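Local coordinates for glycoside hydrolase family 31 (Trueperella pyogenes, PDB 5I0F), which degrades cycloalternan, a cyclic glucose tetrasaccharide with alternating alpha-1,3 and alpha-1,6 links, by way of a covalent glycosyl-enzyme intermediate, at the alpha-D-glucopyranose and beta-D-glucopyranose site. Numbering follows the deposited sequence.

The alpha-D-glucopyranose and beta-D-glucopyranose site. Residues 78, 198, 200, 302, 330-331, 335, 338, 387, 429-431, 465, 467, 516, 529, 532, 565, 591, 593-594. With GLC (alpha-D-glucopyranose), chain B; GLC (alpha-D-glucopyranose), chain C; BGC (beta-D-glucopyranose), chain E; GLC (alpha-D-glucopyranose), chain D.
O6 of GLC (chain C), a primary hydroxyl, is gripped by three hydrogen bonds. O6 of GLC (chain C) donates to the syn lone pair of Glu198 OE2 at 2.5 Å, and NE1 of Trp429 reaches it in the indole plane, almost straight (171° at H). The imidazole NE2 of His78 lies 2.7 Å from O6 of GLC (chain C), completing the set. Trp429 takes the crowded rotamer, CG between backbone N and carbonyl carbon (chi1 55°), which aims its N-H at the sugar. Trp430 spreads beneath this glucose, C5 lying over its five-membered ring in a CH-pi contact, while Phe431 covers the opposite face.

The carboxylate oxygen OD2 of Asp467, the catalytic nucleophile, is joined at 1.4 Å to the anomeric C1 of BGC: this is the trapped beta-linked glycosyl-enzyme. Trp387 NE1 donates in its ring plane to the anti lone pair of OD2, which may steady the ester. O3 of GLC (chain C) stands 3.2 Å from C1 of BGC and donates to BGC O5, which fits it being the partner in an alpha-1,3 link. Asp532, the general acid/base of this family, sets OD2 2.6 Å from O3 of GLC (chain C). Arg516 NH1 bridges the two sugars, donating to O4 of GLC (chain C) in the guanidinium plane and, at 2.9 Å, to O2 of BGC.

Deeper in, Glu330 OE1 takes O4 of BGC on its syn lone pair at 2.6 Å and Asn302 ND2 on its anti lone pair; Lys465 forms a salt bridge with OE2, probably favouring the charged carboxylate. Beyond the 1,6 link, Glu335 holds O4 and O6 of GLC (chain D), one with each oxygen. BGC is almost wholly buried, whereas GLC (chain B) is far less enclosed.

The pocket opens at the C-terminal ends of TIM-barrel strands, with Asp467 just after strand 463-466 and Glu330 after 326-329; His78, from 3-10 helix 76-78 of the N-terminal region, helps wall it.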
ATOM      1  N   HIS A  78       4.734  15.214   4.666  1.00 31.46           N
ATOM      2  CA  HIS A  78       3.680  16.230   4.860  1.00 32.19           C
ATOM      3  C   HIS A  78       4.123  17.389   5.757  1.00 33.65           C
ATOM      4  O   HIS A  78       3.274  18.158   6.208  1.00 34.34           O
ATOM      5  CB  HIS A  78       2.404  15.607   5.456  1.00 31.69           C
ATOM      6  CG  HIS A  78       1.584  14.840   4.468  1.00 31.42           C
ATOM      7  ND1 HIS A  78       0.977  15.441   3.382  1.00 31.02           N
ATOM      8  CD2 HIS A  78       1.253  13.526   4.412  1.00 30.67           C
ATOM      9  CE1 HIS A  78       0.308  14.526   2.702  1.00 31.66           C
ATOM     10  NE2 HIS A  78       0.459  13.357   3.303  1.00 30.42           N
ATOM     11  N   GLU A 198      -0.174   3.665   5.227  1.00 19.47           N
ATOM     12  CA  GLU A 198       0.067   4.700   4.234  1.00 20.34           C
ATOM     13  C   GLU A 198       1.296   5.548   4.582  1.00 20.47           C
ATOM     14  O   GLU A 198       1.198   6.508   5.342  1.00 20.42           O
ATOM     15  CB  GLU A 198      -1.146   5.608   4.031  1.00 21.50           C
ATOM     16  CG  GLU A 198      -0.948   6.466   2.785  1.00 22.27           C
ATOM     17  CD  GLU A 198      -1.489   7.881   2.861  1.00 23.28           C
ATOM     18  OE1 GLU A 198      -2.529   8.126   3.514  1.00 23.63           O
ATOM     19  OE2 GLU A 198      -0.874   8.745   2.192  1.00 23.45           O
ATOM     20  N   TYR A 200       3.524   8.172   3.148  1.00 19.55           N
ATOM     21  CA  TYR A 200       3.469   9.147   2.063  1.00 19.72           C
ATOM     22  C   TYR A 200       4.901   9.503   1.683  1.00 19.82           C
ATOM     23  O   TYR A 200       5.562  10.248   2.385  1.00 19.33           O
ATOM     24  CB  TYR A 200       2.649  10.395   2.429  1.00 20.10           C
ATOM     25  CG  TYR A 200       2.690  11.530   1.403  1.00 19.85           C
ATOM     26  CD1 TYR A 200       2.207  11.361   0.102  1.00 19.54           C
ATOM     27  CD2 TYR A 200       3.197  12.781   1.745  1.00 20.21           C
ATOM     28  CE1 TYR A 200       2.247  12.405  -0.829  1.00 19.74           C
ATOM     29  CE2 TYR A 200       3.230  13.827   0.831  1.00 20.42           C
ATOM     30  CZ  TYR A 200       2.765  13.638  -0.460  1.00 20.35           C
ATOM     31  OH  TYR A 200       2.789  14.681  -1.362  1.00 20.59           O
ATOM     32  N   ASN A 302      -3.793  14.543 -11.926  1.00 17.47           N
ATOM     33  CA  ASN A 302      -4.860  14.963 -11.021  1.00 17.71           C
ATOM     34  C   ASN A 302      -5.529  16.298 -11.425  1.00 18.79           C
ATOM     35  O   ASN A 302      -6.706  16.506 -11.123  1.00 19.08           O
ATOM     36  CB  ASN A 302      -4.385  15.018  -9.566  1.00 17.56           C
ATOM     37  CG  ASN A 302      -5.532  15.305  -8.605  1.00 17.75           C
ATOM     38  OD1 ASN A 302      -5.794  16.476  -8.249  1.00 18.21           O
ATOM     39  ND2 ASN A 302      -6.256  14.273  -8.231  1.00 17.28           N
ATOM     40  N   GLU A 330      -9.071  11.534 -12.064  1.00 16.29           N
ATOM     41  CA  GLU A 330      -9.179  11.573 -10.615  1.00 16.43           C
ATOM     42  C   GLU A 330     -10.143  12.617 -10.134  1.00 16.31           C
ATOM     43  O   GLU A 330     -11.033  12.313  -9.335  1.00 16.00           O
ATOM     44  CB  GLU A 330      -7.792  11.797  -9.979  1.00 16.55           C
ATOM     45  CG  GLU A 330      -6.843  10.671 -10.270  1.00 16.40           C
ATOM     46  CD  GLU A 330      -5.665  10.619  -9.318  1.00 16.69           C
ATOM     47  OE1 GLU A 330      -5.192  11.713  -8.871  1.00 16.77           O
ATOM     48  OE2 GLU A 330      -5.211   9.477  -9.047  1.00 16.24           O
ATOM     49  N   ALA A 331      -9.976  13.836 -10.638  1.00 16.42           N
ATOM     50  CA  ALA A 331     -10.819  14.973 -10.276  1.00 17.07           C
ATOM     51  C   ALA A 331     -11.974  15.086 -11.279  1.00 17.26           C
ATOM     52  O   ALA A 331     -12.012  15.999 -12.081  1.00 17.91           O
ATOM     53  CB  ALA A 331      -9.993  16.255 -10.254  1.00 17.30           C
ATOM     54  N   GLU A 335     -16.493  16.148  -5.630  1.00 21.24           N
ATOM     55  CA  GLU A 335     -15.520  16.216  -4.527  1.00 22.05           C
ATOM     56  C   GLU A 335     -16.154  16.184  -3.129  1.00 22.56           C
ATOM     57  O   GLU A 335     -15.508  16.522  -2.133  1.00 23.29           O
ATOM     58  CB  GLU A 335     -14.588  17.430  -4.669  1.00 22.73           C
ATOM     59  CG  GLU A 335     -13.715  17.391  -5.922  1.00 22.45           C
ATOM     60  CD  GLU A 335     -12.652  16.283  -5.902  1.00 22.23           C
ATOM     61  OE1 GLU A 335     -12.169  15.901  -4.808  1.00 21.99           O
ATOM     62  OE2 GLU A 335     -12.296  15.787  -7.005  1.00 21.92           O
ATOM     63  N   PHE A 338     -18.078  11.524  -4.409  1.00 21.48           N
ATOM     64  CA  PHE A 338     -17.348  10.668  -5.374  1.00 20.98           C
ATOM     65  C   PHE A 338     -18.234   9.674  -6.117  1.00 20.87           C
ATOM     66  O   PHE A 338     -17.848   8.549  -6.408  1.00 19.95           O
ATOM     67  CB  PHE A 338     -16.126  10.047  -4.702  1.00 20.97           C
ATOM     68  CG  PHE A 338     -15.245  11.087  -4.098  1.00 21.37           C
ATOM     69  CD1 PHE A 338     -14.339  11.773  -4.892  1.00 21.16           C
ATOM     70  CD2 PHE A 338     -15.417  11.486  -2.759  1.00 22.14           C
ATOM     71  CE1 PHE A 338     -13.585  12.815  -4.380  1.00 21.61           C
ATOM     72  CE2 PHE A 338     -14.644  12.529  -2.232  1.00 22.47           C
ATOM     73  CZ  PHE A 338     -13.729  13.192  -3.040  1.00 21.97           C
ATOM     74  N   TRP A 387     -11.400   7.534 -10.407  1.00 16.31           N
ATOM     75  CA  TRP A 387     -10.860   7.434  -9.050  1.00 16.29           C
ATOM     76  C   TRP A 387     -11.947   7.273  -7.998  1.00 16.38           C
ATOM     77  O   TRP A 387     -13.039   7.837  -8.125  1.00 16.72           O
ATOM     78  CB  TRP A 387     -10.081   8.711  -8.769  1.00 16.11           C
ATOM     79  CG  TRP A 387      -9.305   8.831  -7.484  1.00 16.17           C
ATOM     80  CD1 TRP A 387      -7.987   8.554  -7.313  1.00 16.13           C
ATOM     81  CD2 TRP A 387      -9.768   9.349  -6.233  1.00 16.00           C
ATOM     82  NE1 TRP A 387      -7.605   8.860  -6.029  1.00 16.18           N
ATOM     83  CE2 TRP A 387      -8.674   9.335  -5.345  1.00 16.17           C
ATOM     84  CE3 TRP A 387     -10.997   9.816  -5.777  1.00 16.66           C
ATOM     85  CZ2 TRP A 387      -8.772   9.760  -4.011  1.00 16.70           C
ATOM     86  CZ3 TRP A 387     -11.101  10.248  -4.469  1.00 16.82           C
ATOM     87  CH2 TRP A 387      -9.986  10.220  -3.597  1.00 16.88           C
ATOM     88  N   TRP A 429      -4.870  11.285   8.769  1.00 27.97           N
ATOM     89  CA  TRP A 429      -4.665  12.685   8.420  1.00 29.22           C
ATOM     90  C   TRP A 429      -5.408  13.041   7.119  1.00 28.21           C
ATOM     91  O   TRP A 429      -5.867  14.159   6.969  1.00 28.54           O
ATOM     92  CB  TRP A 429      -3.151  12.987   8.292  1.00 30.35           C
ATOM     93  CG  TRP A 429      -2.414  12.080   7.331  1.00 31.19           C
ATOM     94  CD1 TRP A 429      -2.262  12.264   5.986  1.00 31.83           C
ATOM     95  CD2 TRP A 429      -1.752  10.835   7.645  1.00 31.79           C
ATOM     96  NE1 TRP A 429      -1.542  11.205   5.436  1.00 31.99           N
ATOM     97  CE2 TRP A 429      -1.209  10.326   6.430  1.00 31.82           C
ATOM     98  CE3 TRP A 429      -1.560  10.107   8.832  1.00 32.66           C
ATOM     99  CZ2 TRP A 429      -0.497   9.114   6.363  1.00 31.84           C
ATOM    100  CZ3 TRP A 429      -0.824   8.895   8.768  1.00 32.95           C
ATOM    101  CH2 TRP A 429      -0.312   8.416   7.535  1.00 32.31           C
ATOM    102  N   TRP A 430      -5.539  12.084   6.202  1.00 26.25           N
ATOM    103  CA  TRP A 430      -6.210  12.310   4.906  1.00 26.07           C
ATOM    104  C   TRP A 430      -7.678  11.923   5.042  1.00 25.72           C
ATOM    105  O   TRP A 430      -7.973  10.817   5.494  1.00 25.38           O
ATOM    106  CB  TRP A 430      -5.526  11.433   3.869  1.00 25.81           C
ATOM    107  CG  TRP A 430      -5.797  11.706   2.419  1.00 25.40           C
ATOM    108  CD1 TRP A 430      -5.873  12.918   1.795  1.00 25.13           C
ATOM    109  CD2 TRP A 430      -5.934  10.714   1.399  1.00 24.71           C
ATOM    110  NE1 TRP A 430      -6.094  12.737   0.447  1.00 24.61           N
ATOM    111  CE2 TRP A 430      -6.134  11.397   0.175  1.00 24.68           C
ATOM    112  CE3 TRP A 430      -5.931   9.314   1.403  1.00 24.25           C
ATOM    113  CZ2 TRP A 430      -6.318  10.725  -1.036  1.00 24.97           C
ATOM    114  CZ3 TRP A 430      -6.101   8.640   0.203  1.00 24.25           C
ATOM    115  CH2 TRP A 430      -6.300   9.346  -1.005  1.00 24.30           C
ATOM    116  N   PHE A 431      -8.585  12.810   4.638  1.00 25.73           N
ATOM    117  CA  PHE A 431     -10.034  12.624   4.826  1.00 26.00           C
ATOM    118  C   PHE A 431     -10.319  12.382   6.319  1.00 25.70           C
ATOM    119  O   PHE A 431     -10.935  11.382   6.681  1.00 23.96           O
ATOM    120  CB  PHE A 431     -10.592  11.459   3.982  1.00 26.12           C
ATOM    121  CG  PHE A 431     -10.696  11.741   2.499  1.00 27.48           C
ATOM    122  CD1 PHE A 431      -9.562  11.935   1.715  1.00 28.52           C
ATOM    123  CD2 PHE A 431     -11.940  11.734   1.867  1.00 27.98           C
ATOM    124  CE1 PHE A 431      -9.663  12.171   0.344  1.00 28.65           C
ATOM    125  CE2 PHE A 431     -12.049  11.958   0.494  1.00 28.28           C
ATOM    126  CZ  PHE A 431     -10.911  12.206  -0.264  1.00 28.73           C
ATOM    127  N   LYS A 465      -9.805   3.441 -10.268  1.00 15.82           N
ATOM    128  CA  LYS A 465      -8.598   3.621  -9.470  1.00 15.98           C
ATOM    129  C   LYS A 465      -9.019   3.660  -8.003  1.00 16.01           C
ATOM    130  O   LYS A 465      -9.418   4.717  -7.491  1.00 16.86           O
ATOM    131  CB  LYS A 465      -7.858   4.901  -9.856  1.00 15.95           C
ATOM    132  CG  LYS A 465      -6.541   5.067  -9.103  1.00 16.08           C
ATOM    133  CD  LYS A 465      -5.709   6.208  -9.649  1.00 16.63           C
ATOM    134  CE  LYS A 465      -4.381   6.291  -8.913  1.00 16.74           C
ATOM    135  NZ  LYS A 465      -3.498   7.349  -9.482  1.00 16.97           N
ATOM    136  N   ASP A 467      -8.094   3.951  -4.854  1.00 16.05           N
ATOM    137  CA  ASP A 467      -7.049   4.536  -4.027  1.00 16.50           C
ATOM    138  C   ASP A 467      -7.390   4.382  -2.531  1.00 16.68           C
ATOM    139  O   ASP A 467      -8.534   4.109  -2.167  1.00 16.72           O
ATOM    140  CB  ASP A 467      -6.925   6.028  -4.415  1.00 17.31           C
ATOM    141  CG  ASP A 467      -5.618   6.677  -4.000  1.00 18.33           C
ATOM    142  OD1 ASP A 467      -4.707   6.035  -3.455  1.00 18.62           O
ATOM    143  OD2 ASP A 467      -5.488   7.911  -4.266  1.00 21.20           O
ATOM    144  N   ARG A 516      -3.287   0.801  -4.604  1.00 15.88           N
ATOM    145  CA  ARG A 516      -1.960   0.886  -4.004  1.00 16.32           C
ATOM    146  C   ARG A 516      -1.826   0.007  -2.772  1.00 16.79           C
ATOM    147  O   ARG A 516      -0.715  -0.397  -2.446  1.00 16.55           O
ATOM    148  CB  ARG A 516      -1.561   2.333  -3.642  1.00 16.62           C
ATOM    149  CG  ARG A 516      -2.448   2.967  -2.567  1.00 16.88           C
ATOM    150  CD  ARG A 516      -2.132   4.439  -2.311  1.00 17.29           C
ATOM    151  NE  ARG A 516      -2.811   4.871  -1.084  1.00 17.61           N
ATOM    152  CZ  ARG A 516      -2.880   6.126  -0.640  1.00 18.29           C
ATOM    153  NH1 ARG A 516      -2.366   7.137  -1.330  1.00 18.28           N
ATOM    154  NH2 ARG A 516      -3.471   6.387   0.516  1.00 18.60           N
ATOM    155  N   TRP A 529      -0.294  -0.251  -8.244  1.00 15.96           N
ATOM    156  CA  TRP A 529       0.811   0.664  -8.490  1.00 15.86           C
ATOM    157  C   TRP A 529       1.511   0.940  -7.170  1.00 16.03           C
ATOM    158  O   TRP A 529       0.933   0.730  -6.102  1.00 16.00           O
ATOM    159  CB  TRP A 529       0.383   1.930  -9.254  1.00 15.86           C
ATOM    160  CG  TRP A 529      -0.006   3.119  -8.413  1.00 15.39           C
ATOM    161  CD1 TRP A 529       0.767   4.203  -8.150  1.00 15.30           C
ATOM    162  CD2 TRP A 529      -1.263   3.356  -7.765  1.00 15.03           C
ATOM    163  NE1 TRP A 529       0.099   5.077  -7.323  1.00 15.39           N
ATOM    164  CE2 TRP A 529      -1.159   4.593  -7.092  1.00 15.21           C
ATOM    165  CE3 TRP A 529      -2.476   2.653  -7.695  1.00 15.21           C
ATOM    166  CZ2 TRP A 529      -2.214   5.142  -6.346  1.00 15.08           C
ATOM    167  CZ3 TRP A 529      -3.512   3.187  -6.943  1.00 14.91           C
ATOM    168  CH2 TRP A 529      -3.371   4.417  -6.267  1.00 14.81           C
ATOM    169  N   ASP A 532       2.855   6.704  -3.774  1.00 15.64           N
ATOM    170  CA  ASP A 532       3.257   8.096  -3.902  1.00 16.44           C
ATOM    171  C   ASP A 532       4.739   8.302  -3.691  1.00 17.09           C
ATOM    172  O   ASP A 532       5.264   7.924  -2.640  1.00 17.65           O
ATOM    173  CB  ASP A 532       2.537   8.930  -2.851  1.00 16.68           C
ATOM    174  CG  ASP A 532       1.052   8.973  -3.039  1.00 17.02           C
ATOM    175  OD1 ASP A 532       0.560   8.619  -4.127  1.00 17.04           O
ATOM    176  OD2 ASP A 532       0.371   9.435  -2.089  1.00 18.17           O
ATOM    177  N   PHE A 565       5.449  11.416  -9.106  1.00 16.42           N
ATOM    178  CA  PHE A 565       4.277  12.265  -9.326  1.00 16.49           C
ATOM    179  C   PHE A 565       4.270  13.583  -8.555  1.00 17.13           C
ATOM    180  O   PHE A 565       3.466  14.459  -8.892  1.00 17.21           O
ATOM    181  CB  PHE A 565       2.977  11.467  -9.126  1.00 15.98           C
ATOM    182  CG  PHE A 565       2.322  11.603  -7.772  1.00 15.76           C
ATOM    183  CD1 PHE A 565       3.022  11.500  -6.586  1.00 15.78           C
ATOM    184  CD2 PHE A 565       0.948  11.703  -7.701  1.00 15.76           C
ATOM    185  CE1 PHE A 565       2.368  11.599  -5.353  1.00 15.88           C
ATOM    186  CE2 PHE A 565       0.290  11.779  -6.487  1.00 15.70           C
ATOM    187  CZ  PHE A 565       0.997  11.728  -5.306  1.00 15.61           C
ATOM    188  N   HIS A 591       1.787  10.022 -14.209  1.00 16.27           N
ATOM    189  CA  HIS A 591       0.823  10.614 -13.279  1.00 16.18           C
ATOM    190  C   HIS A 591       1.411  11.866 -12.625  1.00 15.74           C
ATOM    191  O   HIS A 591       2.628  12.025 -12.546  1.00 15.55           O
ATOM    192  CB  HIS A 591       0.418   9.552 -12.238  1.00 15.87           C
ATOM    193  CG  HIS A 591      -0.602  10.002 -11.233  1.00 15.88           C
ATOM    194  ND1 HIS A 591      -1.750  10.676 -11.582  1.00 16.28           N
ATOM    195  CD2 HIS A 591      -0.676   9.810  -9.893  1.00 16.02           C
ATOM    196  CE1 HIS A 591      -2.448  10.948 -10.488  1.00 16.50           C
ATOM    197  NE2 HIS A 591      -1.821  10.421  -9.448  1.00 15.85           N
ATOM    198  N   GLU A 593       0.634  14.673  -9.161  1.00 17.14           N
ATOM    199  CA  GLU A 593      -0.088  15.041  -7.948  1.00 17.96           C
ATOM    200  C   GLU A 593      -0.772  16.407  -8.078  1.00 18.40           C
ATOM    201  O   GLU A 593      -0.288  17.294  -8.773  1.00 17.92           O
ATOM    202  CB  GLU A 593       0.913  15.077  -6.778  1.00 18.05           C
ATOM    203  CG  GLU A 593       0.288  15.259  -5.397  1.00 18.36           C
ATOM    204  CD  GLU A 593       1.320  15.158  -4.284  1.00 18.90           C
ATOM    205  OE1 GLU A 593       2.421  15.705  -4.429  1.00 19.13           O
ATOM    206  OE2 GLU A 593       1.032  14.522  -3.251  1.00 18.97           O
ATOM    207  N   PHE A 594      -1.885  16.557  -7.363  1.00 19.32           N
ATOM    208  CA  PHE A 594      -2.602  17.817  -7.177  1.00 20.25           C
ATOM    209  C   PHE A 594      -1.643  18.907  -6.718  1.00 21.07           C
ATOM    210  O   PHE A 594      -0.805  18.657  -5.855  1.00 20.51           O
ATOM    211  CB  PHE A 594      -3.686  17.654  -6.094  1.00 20.90           C
ATOM    212  CG  PHE A 594      -4.588  18.850  -5.932  1.00 21.37           C
ATOM    213  CD1 PHE A 594      -5.346  19.332  -7.000  1.00 21.74           C
ATOM    214  CD2 PHE A 594      -4.726  19.460  -4.688  1.00 22.81           C
ATOM    215  CE1 PHE A 594      -6.187  20.429  -6.849  1.00 22.93           C
ATOM    216  CE2 PHE A 594      -5.578  20.555  -4.522  1.00 23.25           C
ATOM    217  CZ  PHE A 594      -6.315  21.031  -5.598  1.00 23.00           C
TER
HETATM  218  C1  GLC B   1       0.242  17.453   0.334  1.00 34.68           C
HETATM  219  C2  GLC B   1       0.659  17.790  -1.094  1.00 34.80           C
HETATM  220  C3  GLC B   1      -0.571  18.046  -1.964  1.00 34.22           C
HETATM  221  C4  GLC B   1      -1.547  16.871  -1.892  1.00 32.96           C
HETATM  222  C5  GLC B   1      -1.911  16.623  -0.421  1.00 32.00           C
HETATM  223  C6  GLC B   1      -2.901  15.484  -0.155  1.00 30.21           C
HETATM  224  O1  GLC B   1      -0.364  18.599   0.946  1.00 34.62           O
HETATM  225  O2  GLC B   1       1.502  18.950  -1.088  1.00 36.90           O
HETATM  226  O3  GLC B   1      -0.133  18.286  -3.304  1.00 34.97           O
HETATM  227  O4  GLC B   1      -2.734  17.140  -2.647  1.00 32.55           O
HETATM  228  O5  GLC B   1      -0.695  16.375   0.317  1.00 33.55           O
HETATM  229  O6  GLC B   1      -2.693  14.329  -0.991  1.00 26.90           O
HETATM  230  C1  GLC C   2      -1.478  13.602  -0.698  1.00 25.41           C
HETATM  231  C2  GLC C   2      -1.275  12.539  -1.780  1.00 24.85           C
HETATM  232  C3  GLC C   2      -2.286  11.411  -1.621  1.00 24.05           C
HETATM  233  C4  GLC C   2      -2.163  10.814  -0.227  1.00 23.69           C
HETATM  234  C5  GLC C   2      -2.417  11.940   0.779  1.00 24.16           C
HETATM  235  C6  GLC C   2      -2.350  11.476   2.224  1.00 24.21           C
HETATM  236  O2  GLC C   2      -1.380  13.148  -3.071  1.00 23.26           O
HETATM  237  O3  GLC C   2      -2.038  10.405  -2.616  1.00 23.19           O
HETATM  238  O4  GLC C   2      -3.097   9.727  -0.064  1.00 22.41           O
HETATM  239  O5  GLC C   2      -1.463  13.004   0.601  1.00 25.23           O
HETATM  240  O6  GLC C   2      -1.006  11.173   2.630  1.00 24.36           O
HETATM  241  C2  BGC E   1      -2.981   8.515  -4.789  1.00 18.23           C
HETATM  242  C3  BGC E   1      -2.534   9.551  -5.837  1.00 17.77           C
HETATM  243  C4  BGC E   1      -3.721  10.431  -6.212  1.00 18.43           C
HETATM  244  C5  BGC E   1      -4.348  11.073  -4.965  1.00 19.02           C
HETATM  245  C6  BGC E   1      -5.643  11.772  -5.359  1.00 19.27           C
HETATM  246  C1  BGC E   1      -4.325   8.738  -4.049  1.00 19.92           C
HETATM  247  O2  BGC E   1      -1.975   7.711  -4.141  1.00 16.64           O
HETATM  248  O3  BGC E   1      -1.990   8.892  -6.983  1.00 17.48           O
HETATM  249  O4  BGC E   1      -3.313  11.455  -7.139  1.00 17.01           O
HETATM  250  O5  BGC E   1      -4.621  10.137  -3.890  1.00 19.44           O
HETATM  251  O6  BGC E   1      -6.138  12.568  -4.278  1.00 19.74           O
HETATM  252  C1  GLC D   2      -6.393  13.931  -4.650  1.00 20.04           C
HETATM  253  C2  GLC D   2      -6.699  14.771  -3.399  1.00 20.89           C
HETATM  254  C3  GLC D   2      -8.087  14.468  -2.849  1.00 21.20           C
HETATM  255  C4  GLC D   2      -9.127  14.555  -3.961  1.00 20.90           C
HETATM  256  C5  GLC D   2      -8.741  13.618  -5.103  1.00 20.02           C
HETATM  257  C6  GLC D   2      -9.739  13.646  -6.256  1.00 20.36           C
HETATM  258  O2  GLC D   2      -5.726  14.524  -2.376  1.00 22.89           O
HETATM  259  O3  GLC D   2      -8.402  15.381  -1.786  1.00 22.37           O
HETATM  260  O4  GLC D   2     -10.416  14.197  -3.438  1.00 22.00           O
HETATM  261  O5  GLC D   2      -7.458  14.009  -5.602  1.00 19.56           O
HETATM  262  O6  GLC D   2      -9.758  14.934  -6.860  1.00 19.95           O
HETATM  263  O   HOH W   1       0.459   7.926  -6.801  1.00 15.41           O
HETATM  264  O   HOH W   2      -3.031  14.138  -6.341  1.00 18.31           O
HETATM  265  O   HOH W   3      -8.144  16.976  -6.800  1.00 20.63           O